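Local atomic coordinates of glycerate dehydrogenase (Bacillus sp. 5mfcol3.1, PDB entry 6P2I), a protein that acts as an asymmetric imine reductase on acyclic imino acids supplied by a partner oxidase, binding NADPH and D-arginine, with NADPH probably the hydride donor. Residues I79-L84 with I89-C94; T10-W15 with F26-D31; T156-A161 with M166-L171. All coordinates share one frame; numbering follows the deposited sequence.

Contact 1: residues I79-L84 with I89-C94; sequences IDVNSL and IMVSNC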
loop_
_atom_site.group_PDB
_atom_site.type_symbol
_atom_site.label_atom_id
_atom_site.label_comp_id
_atom_site.label_asym_id
_atom_site.label_seq_id
_atom_site.Cartn_x
_atom_site.Cartn_y
_atom_site.Cartn_z
ATOM N N ILE A 79 -31.611 -3.742 0.793
ATOM C CA ILE A 79 -32.896 -3.069 0.950
ATOM C C ILE A 79 -33.647 -3.159 -0.371
ATOM O O ILE A 79 -33.094 -2.821 -1.420
ATOM C CB ILE A 79 -32.688 -1.593 1.341
ATOM C CG1 ILE A 79 -31.820 -1.487 2.592
ATOM C CG2 ILE A 79 -33.991 -0.926 1.580
ATOM C CD1 ILE A 79 -32.483 -2.058 3.802
ATOM N N ASP A 80 -34.911 -3.585 -0.325
ATOM C CA ASP A 80 -35.732 -3.620 -1.541
ATOM C C ASP A 80 -36.259 -2.212 -1.804
ATOM O O ASP A 80 -37.366 -1.851 -1.404
ATOM C CB ASP A 80 -36.872 -4.622 -1.413
ATOM C CG ASP A 80 -37.533 -4.934 -2.757
ATOM O OD1 ASP A 80 -37.912 -6.105 -2.983
ATOM O OD2 ASP A 80 -37.672 -4.011 -3.595
ATOM N N VAL A 81 -35.455 -1.410 -2.510
ATOM C CA VAL A 81 -35.792 -0.003 -2.705
ATOM C C VAL A 81 -37.026 0.147 -3.586
ATOM O O VAL A 81 -37.861 1.032 -3.359
ATOM C CB VAL A 81 -34.587 0.762 -3.284
ATOM C CG1 VAL A 81 -33.505 0.895 -2.235
ATOM C CG2 VAL A 81 -34.047 0.060 -4.525
ATOM N N ASN A 82 -37.166 -0.707 -4.599
ATOM C CA ASN A 82 -38.355 -0.644 -5.444
ATOM C C ASN A 82 -39.619 -0.912 -4.639
ATOM O O ASN A 82 -40.645 -0.254 -4.847
ATOM C CB ASN A 82 -38.235 -1.632 -6.602
ATOM C CG ASN A 82 -37.122 -1.265 -7.557
ATOM O OD1 ASN A 82 -36.941 -0.094 -7.895
ATOM N ND2 ASN A 82 -36.367 -2.265 -7.999
ATOM N N SER A 83 -39.566 -1.869 -3.709
ATOM C CA SER A 83 -40.740 -2.147 -2.885
ATOM C C SER A 83 -41.034 -0.990 -1.938
ATOM O O SER A 83 -42.199 -0.673 -1.684
ATOM C CB SER A 83 -40.548 -3.444 -2.100
ATOM O OG SER A 83 -41.652 -3.688 -1.241
ATOM N N LEU A 84 -39.991 -0.354 -1.392
ATOM C CA LEU A 84 -40.215 0.841 -0.585
ATOM C C LEU A 84 -40.863 1.948 -1.413
ATOM O O LEU A 84 -41.781 2.629 -0.940
ATOM C CB LEU A 84 -38.898 1.322 0.020
ATOM C CG LEU A 84 -38.303 0.365 1.050
ATOM C CD1 LEU A 84 -36.866 0.711 1.313
ATOM C CD2 LEU A 84 -39.083 0.434 2.346
ATOM N N ILE A 89 -42.455 4.868 0.715
ATOM C CA ILE A 89 -41.419 5.067 1.723
ATOM C C ILE A 89 -40.163 5.535 1.007
ATOM O O ILE A 89 -39.643 4.833 0.128
ATOM C CB ILE A 89 -41.151 3.793 2.537
ATOM C CG1 ILE A 89 -42.435 3.356 3.256
ATOM C CG2 ILE A 89 -40.003 4.025 3.511
ATOM C CD1 ILE A 89 -42.278 2.093 4.071
ATOM N N MET A 90 -39.684 6.715 1.381
ATOM C CA MET A 90 -38.516 7.321 0.757
ATOM C C MET A 90 -37.244 6.756 1.379
ATOM O O MET A 90 -37.220 6.378 2.553
ATOM C CB MET A 90 -38.610 8.844 0.909
ATOM C CG MET A 90 -37.688 9.695 0.049
ATOM S SD MET A 90 -37.560 11.366 0.746
ATOM C CE MET A 90 -38.733 12.196 -0.320
ATOM N N VAL A 91 -36.187 6.657 0.564
ATOM C CA VAL A 91 -34.921 6.050 0.965
ATOM C C VAL A 91 -33.782 6.985 0.600
ATOM O O VAL A 91 -33.720 7.476 -0.532
ATOM C CB VAL A 91 -34.682 4.690 0.282
ATOM C CG1 VAL A 91 -33.401 4.039 0.823
ATOM C CG2 VAL A 91 -35.868 3.800 0.449
ATOM N N SER A 92 -32.870 7.197 1.546
ATOM C CA SER A 92 -31.602 7.874 1.299
ATOM C C SER A 92 -30.471 6.978 1.767
ATOM O O SER A 92 -30.644 6.167 2.679
ATOM C CB SER A 92 -31.494 9.222 2.052
ATOM O OG SER A 92 -32.366 10.211 1.539
ATOM N N ASN A 93 -29.289 7.149 1.166
ATOM C CA ASN A 93 -28.089 6.530 1.706
ATOM C C ASN A 93 -27.166 7.616 2.250
ATOM O O ASN A 93 -27.514 8.800 2.281
ATOM C CB ASN A 93 -27.400 5.653 0.651
ATOM C CG ASN A 93 -26.820 6.448 -0.513
ATOM O OD1 ASN A 93 -27.142 7.619 -0.727
ATOM N ND2 ASN A 93 -25.976 5.788 -1.292
ATOM N N CYS A 94 -25.982 7.195 2.696
ATOM C CA CYS A 94 -24.902 8.110 3.039
ATOM C C CYS A 94 -23.850 7.917 1.957
ATOM O O CYS A 94 -23.152 6.890 1.940
ATOM C CB CYS A 94 -24.333 7.826 4.434
ATOM S SG CYS A 94 -25.591 8.120 5.736
#
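Leu-84 carries the apolar part of this contact, its two methyls turned to different partners. CD1 presses on Val-91 CG2 at 3.4 Å, tighter than usual for two carbons, and the side chains cross at about a right angle. CD2 instead lies 3.9 Å from Ile-89 CG2. Val-81 adds a looser touch, its CG1 4.4 Å from Val-91 CG1. Leucine's forked end can thus meet Val-91 with one methyl and Ile-89 with the other, while beta-branched Ile-89 and Val-91 suit extended backbone and keep their bulk close to it. Leu-69 and Ile-60 also pack on Leu-84, which buries it.

The polar part is mostly backbone. Ile-89 N donates to Leu-84 O in a nearly straight bond (2.9 Å, N-H...O 166°), tying the chain after the helix back to it. At the helix start, Asp-80 is the N-cap: its OD2 accepts from Ser-83 N at 2.9 Å, met from above the carboxylate plane. Aspartate's short acidic side chain suits this place among amides with no partner in the helix.

Helix 81-86 and strand 90-92 complete a beta-alpha-beta unit with strand 68-71, in a parallel sheet whose strand order, 2-1-3-4-5, is that of a flavodoxin-like fold.

Contact 2: residues T10-W15 with F26-D31; sequences TYLPSW and FEVFYD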
loop_
_atom_site.group_PDB
_atom_site.type_symbol
_atom_site.label_atom_id
_atom_site.label_comp_id
_atom_site.label_asym_id
_atom_site.label_seq_id
_atom_site.Cartn_x
_atom_site.Cartn_y
_atom_site.Cartn_z
ATOM N N THR A 10 -22.179 0.638 14.250
ATOM C CA THR A 10 -20.733 0.572 14.414
ATOM C C THR A 10 -20.232 1.789 15.168
ATOM O O THR A 10 -19.396 1.674 16.078
ATOM C CB THR A 10 -20.054 0.484 13.059
ATOM O OG1 THR A 10 -20.318 -0.799 12.487
ATOM C CG2 THR A 10 -18.537 0.690 13.227
ATOM N N TYR A 11 -20.769 2.959 14.831
ATOM C CA TYR A 11 -20.292 4.225 15.374
ATOM C C TYR A 11 -21.483 5.153 15.548
ATOM O O TYR A 11 -22.222 5.400 14.591
ATOM C CB TYR A 11 -19.236 4.836 14.440
ATOM C CG TYR A 11 -18.600 6.105 14.950
ATOM C CD1 TYR A 11 -17.886 6.117 16.143
ATOM C CD2 TYR A 11 -18.702 7.292 14.231
ATOM C CE1 TYR A 11 -17.299 7.282 16.618
ATOM C CE2 TYR A 11 -18.115 8.460 14.692
ATOM C CZ TYR A 11 -17.416 8.449 15.879
ATOM O OH TYR A 11 -16.825 9.602 16.341
ATOM N N LEU A 12 -21.686 5.634 16.772
ATOM C CA LEU A 12 -22.781 6.549 17.082
ATOM C C LEU A 12 -22.415 7.259 18.375
ATOM O O LEU A 12 -22.916 6.926 19.457
ATOM C CB LEU A 12 -24.125 5.820 17.194
ATOM C CG LEU A 12 -25.343 6.763 17.163
ATOM C CD1 LEU A 12 -25.590 7.326 15.749
ATOM C CD2 LEU A 12 -26.598 6.063 17.696
ATOM N N PRO A 13 -21.538 8.251 18.289
ATOM C CA PRO A 13 -21.023 8.896 19.496
ATOM C C PRO A 13 -22.085 9.759 20.150
ATOM O O PRO A 13 -23.127 10.063 19.565
ATOM C CB PRO A 13 -19.857 9.739 18.968
ATOM C CG PRO A 13 -20.223 10.018 17.542
ATOM C CD PRO A 13 -20.966 8.805 17.049
ATOM N N SER A 14 -21.789 10.155 21.394
ATOM C CA SER A 14 -22.748 10.903 22.199
ATOM C C SER A 14 -23.205 12.175 21.501
ATOM O O SER A 14 -24.384 12.546 21.590
ATOM C CB SER A 14 -22.140 11.247 23.558
ATOM O OG SER A 14 -21.912 10.078 24.325
ATOM N N TRP A 15 -22.288 12.877 20.824
ATOM C CA TRP A 15 -22.685 14.144 20.219
ATOM C C TRP A 15 -23.742 13.936 19.142
ATOM O O TRP A 15 -24.637 14.775 18.986
ATOM C CB TRP A 15 -21.465 14.895 19.674
ATOM C CG TRP A 15 -20.894 14.443 18.361
ATOM C CD1 TRP A 15 -19.791 13.650 18.179
ATOM C CD2 TRP A 15 -21.340 14.814 17.049
ATOM N NE1 TRP A 15 -19.537 13.485 16.833
ATOM C CE2 TRP A 15 -20.469 14.193 16.118
ATOM C CE3 TRP A 15 -22.392 15.600 16.567
ATOM C CZ2 TRP A 15 -20.627 14.325 14.740
ATOM C CZ3 TRP A 15 -22.545 15.734 15.193
ATOM C CH2 TRP A 15 -21.668 15.101 14.296
ATOM N N PHE A 26 -35.437 9.972 19.516
ATOM C CA PHE A 26 -34.435 9.094 18.930
ATOM C C PHE A 26 -34.280 7.849 19.793
ATOM O O PHE A 26 -34.096 7.951 21.012
ATOM C CB PHE A 26 -33.101 9.840 18.808
ATOM C CG PHE A 26 -32.035 9.097 18.040
ATOM C CD1 PHE A 26 -32.356 8.295 16.955
ATOM C CD2 PHE A 26 -30.699 9.229 18.397
ATOM C CE1 PHE A 26 -31.365 7.618 16.251
ATOM C CE2 PHE A 26 -29.698 8.571 17.697
ATOM C CZ PHE A 26 -30.024 7.766 16.618
ATOM N N GLU A 27 -34.388 6.678 19.168
ATOM C CA GLU A 27 -34.192 5.409 19.857
ATOM C C GLU A 27 -33.178 4.592 19.079
ATOM O O GLU A 27 -33.237 4.537 17.852
ATOM C CB GLU A 27 -35.493 4.614 19.994
ATOM C CG GLU A 27 -35.323 3.285 20.739
ATOM C CD GLU A 27 -36.650 2.611 21.059
ATOM O OE1 GLU A 27 -37.650 2.853 20.342
ATOM O OE2 GLU A 27 -36.694 1.844 22.043
ATOM N N VAL A 28 -32.249 3.964 19.793
ATOM C CA VAL A 28 -31.182 3.181 19.185
ATOM C C VAL A 28 -31.220 1.785 19.778
ATOM O O VAL A 28 -31.306 1.633 21.001
ATOM C CB VAL A 28 -29.808 3.822 19.430
ATOM C CG1 VAL A 28 -28.721 3.036 18.703
ATOM C CG2 VAL A 28 -29.819 5.266 18.989
ATOM N N PHE A 29 -31.133 0.773 18.920
ATOM C CA PHE A 29 -31.087 -0.623 19.339
ATOM C C PHE A 29 -29.689 -1.169 19.112
ATOM O O PHE A 29 -29.176 -1.121 17.990
ATOM C CB PHE A 29 -32.098 -1.468 18.570
ATOM C CG PHE A 29 -33.520 -1.179 18.945
ATOM C CD1 PHE A 29 -34.134 -1.882 19.969
ATOM C CD2 PHE A 29 -34.241 -0.206 18.276
ATOM C CE1 PHE A 29 -35.453 -1.623 20.325
ATOM C CE2 PHE A 29 -35.557 0.061 18.622
ATOM C CZ PHE A 29 -36.165 -0.652 19.650
ATOM N N TYR A 30 -29.090 -1.712 20.164
ATOM C CA TYR A 30 -27.722 -2.222 20.052
ATOM C C TYR A 30 -27.717 -3.737 19.890
ATOM O O TYR A 30 -27.073 -4.467 20.636
ATOM C CB TYR A 30 -26.906 -1.783 21.258
ATOM C CG TYR A 30 -26.745 -0.281 21.342
ATOM C CD1 TYR A 30 -27.694 0.513 21.988
ATOM C CD2 TYR A 30 -25.657 0.343 20.755
ATOM C CE1 TYR A 30 -27.540 1.892 22.056
ATOM C CE2 TYR A 30 -25.502 1.709 20.811
ATOM C CZ TYR A 30 -26.434 2.476 21.464
ATOM O OH TYR A 30 -26.257 3.844 21.514
ATOM N N ASP A 31 -28.460 -4.222 18.901
ATOM C CA ASP A 31 -28.565 -5.649 18.645
ATOM C C ASP A 31 -28.812 -5.848 17.159
ATOM O O ASP A 31 -28.889 -4.889 16.387
ATOM C CB ASP A 31 -29.667 -6.291 19.495
ATOM C CG ASP A 31 -31.056 -5.708 19.217
ATOM O OD1 ASP A 31 -31.250 -5.042 18.177
ATOM O OD2 ASP A 31 -31.965 -5.926 20.046
HETATM O O HOH W 1 -23.633 4.523 20.623
#
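The ends of Leu-12 and Val-28 meet tip to tip inside a beta-alpha-beta unit, strand 2-5, helix 14-23 and strand 25-28. Leu-12 sits just before the helix and Val-28 at the end of the second strand. One methyl does the work: Leu-12 CD2 lies 3.6 Å from Val-28 CG2. Leu-12 CG is anti to the backbone N (chi1 -165°), which carries the isobutyl group across toward the strand.

The same CD2 approaches the ring of Phe-26 obliquely, 4.0 Å from its CZ. Val-28 is itself held between two aromatic rings of its own segment. Its CG2 stands 3.4 Å above the plane of the Phe-26 ring, offset toward the rim, and its CG1 lies 3.6 Å above that of Tyr-30 in a similar offset. A compact beta-branched residue suits this position, because its two methyls can serve one ring each. Tyr-5 and Ile-17 also pack on Leu-12, extending the apolar patch to the neighbouring strand and the helix.

Thr-10 links this segment to the D-arginine pocket, its OG1 hydrogen-bonded to Glu-51, which lines it. Tyr-30 suits the solvent-exposed end of the contact, since its ring packs on Val-28 CG1 while its hydroxyl stays polar. A water at the edge of the Tyr-30 ring, in its plane, donates to Leu-12 O at 2.8 Å and is hydrogen-bonded to Tyr-30 OH at 2.9 Å.

Contact 3: residues T156-A161 with M166-L171; sequences TVAEIA and MKVIGL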
loop_
_atom_site.group_PDB
_atom_site.type_symbol
_atom_site.label_atom_id
_atom_site.label_comp_id
_atom_site.label_asym_id
_atom_site.label_seq_id
_atom_site.Cartn_x
_atom_site.Cartn_y
_atom_site.Cartn_z
ATOM N N THR A 156 -12.179 8.637 -7.107
ATOM C CA THR A 156 -11.142 8.907 -6.116
ATOM C C THR A 156 -9.928 8.027 -6.362
ATOM O O THR A 156 -8.784 8.502 -6.289
ATOM C CB THR A 156 -11.689 8.714 -4.693
ATOM O OG1 THR A 156 -12.888 9.485 -4.530
ATOM C CG2 THR A 156 -10.675 9.200 -3.667
ATOM N N VAL A 157 -10.156 6.752 -6.682
ATOM C CA VAL A 157 -9.051 5.869 -7.043
ATOM C C VAL A 157 -8.330 6.406 -8.272
ATOM O O VAL A 157 -7.089 6.412 -8.333
ATOM C CB VAL A 157 -9.559 4.435 -7.272
ATOM C CG1 VAL A 157 -8.457 3.564 -7.906
ATOM C CG2 VAL A 157 -10.035 3.823 -5.958
ATOM N N ALA A 158 -9.090 6.874 -9.266
ATOM C CA ALA A 158 -8.459 7.423 -10.468
ATOM C C ALA A 158 -7.562 8.610 -10.137
ATOM O O ALA A 158 -6.483 8.765 -10.726
ATOM C CB ALA A 158 -9.523 7.825 -11.492
ATOM N N GLU A 159 -7.992 9.474 -9.213
ATOM C CA GLU A 159 -7.169 10.632 -8.864
ATOM C C GLU A 159 -5.833 10.191 -8.293
ATOM O O GLU A 159 -4.777 10.727 -8.659
ATOM C CB GLU A 159 -7.881 11.521 -7.846
ATOM C CG GLU A 159 -9.120 12.207 -8.314
ATOM C CD GLU A 159 -9.689 13.083 -7.216
ATOM O OE1 GLU A 159 -8.917 13.888 -6.645
ATOM O OE2 GLU A 159 -10.889 12.944 -6.904
ATOM N N ILE A 160 -5.865 9.232 -7.369
ATOM C CA ILE A 160 -4.630 8.709 -6.797
ATOM C C ILE A 160 -3.794 8.031 -7.874
ATOM O O ILE A 160 -2.572 8.225 -7.947
ATOM C CB ILE A 160 -4.934 7.747 -5.638
ATOM C CG1 ILE A 160 -5.668 8.475 -4.505
ATOM C CG2 ILE A 160 -3.646 7.116 -5.137
ATOM C CD1 ILE A 160 -6.189 7.544 -3.460
ATOM N N ALA A 161 -4.438 7.236 -8.731
ATOM C CA ALA A 161 -3.710 6.553 -9.799
ATOM C C ALA A 161 -3.066 7.543 -10.760
ATOM O O ALA A 161 -1.899 7.379 -11.145
ATOM C CB ALA A 161 -4.642 5.615 -10.559
ATOM N N MET A 166 -0.171 6.547 -13.516
ATOM C CA MET A 166 -0.710 5.328 -14.102
ATOM C C MET A 166 -1.622 5.700 -15.263
ATOM O O MET A 166 -2.086 6.837 -15.363
ATOM C CB MET A 166 -1.495 4.516 -13.063
ATOM C CG MET A 166 -0.655 4.156 -11.861
ATOM S SD MET A 166 -1.556 3.356 -10.570
ATOM C CE MET A 166 -1.830 1.764 -11.317
ATOM N N LYS A 167 -1.864 4.738 -16.152
ATOM C CA LYS A 167 -2.887 4.888 -17.182
ATOM C C LYS A 167 -4.193 4.376 -16.601
ATOM O O LYS A 167 -4.249 3.243 -16.116
ATOM C CB LYS A 167 -2.528 4.114 -18.447
ATOM C CG LYS A 167 -1.035 3.996 -18.678
ATOM C CD LYS A 167 -0.670 4.176 -20.140
ATOM C CE LYS A 167 0.840 4.264 -20.319
ATOM N NZ LYS A 167 1.212 4.557 -21.728
ATOM N N VAL A 168 -5.229 5.214 -16.608
ATOM C CA VAL A 168 -6.505 4.862 -15.991
ATOM C C VAL A 168 -7.534 4.630 -17.083
ATOM O O VAL A 168 -7.800 5.526 -17.895
ATOM C CB VAL A 168 -6.987 5.950 -15.019
ATOM C CG1 VAL A 168 -8.273 5.503 -14.325
ATOM C CG2 VAL A 168 -5.886 6.269 -14.005
ATOM N N ILE A 169 -8.115 3.434 -17.100
ATOM C CA ILE A 169 -9.256 3.136 -17.950
ATOM C C ILE A 169 -10.400 2.686 -17.045
ATOM O O ILE A 169 -10.213 2.401 -15.860
ATOM C CB ILE A 169 -8.934 2.090 -19.042
ATOM C CG1 ILE A 169 -8.699 0.705 -18.431
ATOM C CG2 ILE A 169 -7.732 2.540 -19.902
ATOM C CD1 ILE A 169 -8.325 -0.360 -19.452
ATOM N N GLY A 170 -11.605 2.661 -17.595
ATOM C CA GLY A 170 -12.731 2.373 -16.730
ATOM C C GLY A 170 -14.018 2.277 -17.510
ATOM O O GLY A 170 -14.057 2.470 -18.731
ATOM N N LEU A 171 -15.084 1.959 -16.784
ATOM C CA LEU A 171 -16.383 1.832 -17.418
ATOM C C LEU A 171 -17.466 2.166 -16.415
ATOM O O LEU A 171 -17.303 1.977 -15.206
ATOM C CB LEU A 171 -16.621 0.431 -18.000
ATOM C CG LEU A 171 -16.733 -0.797 -17.097
ATOM C CD1 LEU A 171 -18.152 -1.011 -16.627
ATOM C CD2 LEU A 171 -16.282 -2.030 -17.852
#
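The carbonyl of Ala-161 is the flat group at the centre of this contact, and Met-166 closes on its oxygen with both backbone and side chain. Met-166 N donates to Ala-161 O at 3.0 Å, tilted 34° out of the carbonyl plane, and the N-H...O angle of 145° makes the bond somewhat bent. CB and CG of Met-166 each lie 3.5 Å from Ala-161 O as well, so aliphatic carbon lies against the oxygen that the amide grips.

The setting is a beta-alpha-beta unit of the Rossmann-type domain: strand 144-148, helix 152-163 and strand 167-171. A GxGxxG-like pattern (Gly-149, Gly-151, Gly-154) spans the turn after strand 144-148 and the start of the helix, consistent with dinucleotide binding. At the end of strand 167-171, Leu-171 touches the bound NADP cofactor.

Ala-158 and Ala-161, three residues apart, both put a methyl against the strand, Ala-161 pointing straight at it and Ala-158 alongside. Alanine suits both places, because a lone methyl lets the helix settle close over Val-168. The valine divides its branches between them: CG1 lies 3.9 Å from Ala-158 CB, and CG2 lies 3.7 Å from Ala-161 CB. Leu-147 and Ile-181 pack on both Ala-158 and Val-168, enclosing this part of the interface. A different side of the helix serves the dimer, where Ile-160 packs on Phe-164 of the second subunit.

Methionine, flexible and unbranched, can follow the helix surface beside the hydrogen bond. The Met-166 chain is extended at first and then bends at the thioether (chi3 72°), with Met-166 SD resting 3.8 Å from Ala-161 CB.

In the fold
From the N terminus the chain first makes contact 2, which closes the loop through helix 14-23 and returns it to the sheet on strand 25-28. Contact 1 follows, closing the short turn between helix 81-86 and strand 90-92. Strands 25-28 and 90-92 are the outermost of the same five-stranded parallel sheet within this chain, so the contacts lie at its two edges, their centres 21 Å apart. The chain then enters the cofactor-binding domain, where contact 3 closes the turn after helix 152-163. The three loops follow in series, with neither nesting nor crossing. Contacts 2 and 3 lie on opposite sides of the chain's centre, 36 Å apart between centres.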